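Sporozoite-specific SAG protein (Toxoplasma gondii, PDB 2WNK) is a surface antigen of the SRS family, related to SAG2, displayed by the sporozoite stage and probably involved in encounters with the host. Local coordinates at residues F26-P29 and E34-P37. Numbering follows the deposited sequence.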
loop_
_atom_site.group_PDB
_atom_site.type_symbol
_atom_site.label_atom_id
_atom_site.label_comp_id
_atom_site.label_asym_id
_atom_site.label_seq_id
_atom_site.Cartn_x
_atom_site.Cartn_y
_atom_site.Cartn_z
ATOM N N PHE A 26 2.238 -16.024 3.315
ATOM C CA PHE A 26 3.229 -16.950 2.815
ATOM C C PHE A 26 3.192 -18.252 3.590
ATOM O O PHE A 26 2.594 -18.338 4.652
ATOM C CB PHE A 26 4.632 -16.333 2.851
ATOM C CG PHE A 26 5.139 -16.035 4.235
ATOM C CD1 PHE A 26 5.900 -16.973 4.922
ATOM C CD2 PHE A 26 4.931 -14.785 4.809
ATOM C CE1 PHE A 26 6.423 -16.697 6.187
ATOM C CE2 PHE A 26 5.443 -14.498 6.092
ATOM C CZ PHE A 26 6.196 -15.471 6.778
ATOM N N ASN A 27 3.832 -19.266 3.028
ATOM C CA ASN A 27 3.791 -20.588 3.595
ATOM C C ASN A 27 5.205 -21.156 3.759
ATOM O O ASN A 27 6.050 -21.022 2.868
ATOM C CB ASN A 27 2.937 -21.494 2.705
ATOM C CG ASN A 27 3.135 -22.961 2.995
ATOM O OD1 ASN A 27 3.919 -23.642 2.319
ATOM N ND2 ASN A 27 2.428 -23.460 4.006
ATOM N N CYS A 28 5.427 -21.765 4.912
ATOM C CA CYS A 28 6.598 -22.646 5.130
ATOM C C CYS A 28 6.109 -24.081 4.925
ATOM O O CYS A 28 5.311 -24.573 5.726
ATOM C CB CYS A 28 7.149 -22.487 6.551
ATOM S SG CYS A 28 8.010 -20.850 6.861
ATOM N N PRO A 29 6.567 -24.721 3.848
ATOM C CA PRO A 29 6.022 -26.002 3.467
ATOM C C PRO A 29 6.473 -27.050 4.392
ATOM O O PRO A 29 7.301 -26.909 5.214
ATOM C CB PRO A 29 6.592 -26.233 2.083
ATOM C CG PRO A 29 7.802 -25.595 2.050
ATOM C CD PRO A 29 7.555 -24.316 2.855
ATOM N N GLU A 34 9.119 -24.595 9.811
ATOM C CA GLU A 34 9.217 -24.193 11.213
ATOM C C GLU A 34 9.739 -22.773 10.840
ATOM O O GLU A 34 10.766 -22.649 10.139
ATOM C CB GLU A 34 10.294 -24.853 12.065
ATOM C CG GLU A 34 10.522 -24.004 13.348
ATOM C CD GLU A 34 11.532 -24.590 14.309
ATOM O OE1 GLU A 34 11.196 -25.606 14.931
ATOM O OE2 GLU A 34 12.646 -24.042 14.416
ATOM N N ILE A 35 9.042 -21.702 11.223
ATOM C CA ILE A 35 9.540 -20.345 10.905
ATOM C C ILE A 35 10.603 -19.870 11.904
ATOM O O ILE A 35 10.587 -20.244 13.099
ATOM C CB ILE A 35 8.391 -19.283 10.863
ATOM C CG1 ILE A 35 8.855 -17.982 10.173
ATOM C CG2 ILE A 35 7.926 -18.986 12.250
ATOM C CD1 ILE A 35 7.696 -16.927 10.015
ATOM N N LYS A 36 11.529 -19.053 11.404
ATOM C CA LYS A 36 12.527 -18.375 12.228
ATOM C C LYS A 36 12.429 -16.892 11.944
ATOM O O LYS A 36 12.316 -16.512 10.787
ATOM C CB LYS A 36 13.927 -18.827 11.840
ATOM C CG LYS A 36 14.985 -18.140 12.686
ATOM C CD LYS A 36 16.111 -19.077 12.957
ATOM C CE LYS A 36 16.791 -18.733 14.281
ATOM N NZ LYS A 36 17.785 -17.678 14.009
ATOM N N PRO A 37 12.421 -16.040 12.984
ATOM C CA PRO A 37 12.537 -16.341 14.416
ATOM C C PRO A 37 11.375 -17.194 14.895
ATOM O O PRO A 37 10.264 -17.116 14.343
ATOM C CB PRO A 37 12.410 -14.958 15.084
ATOM C CG PRO A 37 12.738 -13.964 13.992
ATOM C CD PRO A 37 12.172 -14.602 12.747
#
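Phe26 opens the contact by presenting the rim of its ring to Ile35: CZ lies 3.9 Å from Ile35 CD1, and the methyl sits near the ring plane, so this is an edge contact and not a CH-pi one. The torsions account for the meeting. Phe26 holds CG between its backbone N and carbonyl carbon (chi1 65°), while Ile35 is extended, with CG1 opposite its own N (chi1 -165°) and the next torsion also close to anti, which together carry CD1 out to the ring; the two side chains cross nearly perpendicularly. The ring also meets those of Phe82 and Phe98, one from each of the two sheets. Beyond Asn27, whose side chain turns to the other side of the strand, Cys28 points back toward 34-37. Its SG makes a loose apolar contact 4.3 Å from Ile35 CB, and its CB comes within 4.4 Å of Glu34 N, a plain van der Waals approach to the backbone. That sulfur is joined to Cys100 on strand 94-101, the strand that pairs with 34-36, so the disulfide ties the sheet of 22-28 to the sheet of 34-36.

The short strand axes come no closer than 7.9 Å, at 114°, and no hydrogen bond links them: the segments belong to facing layers of the beta sandwich in the first SRS domain, not to one hairpin. With three of the four touching residues buried, the chemistry implies cohesion between the layers by apolar contact and by the disulfide that Cys28 makes with Cys100, while backbone polar groups at Phe26, Cys28 and Glu34 pair within their own sheets.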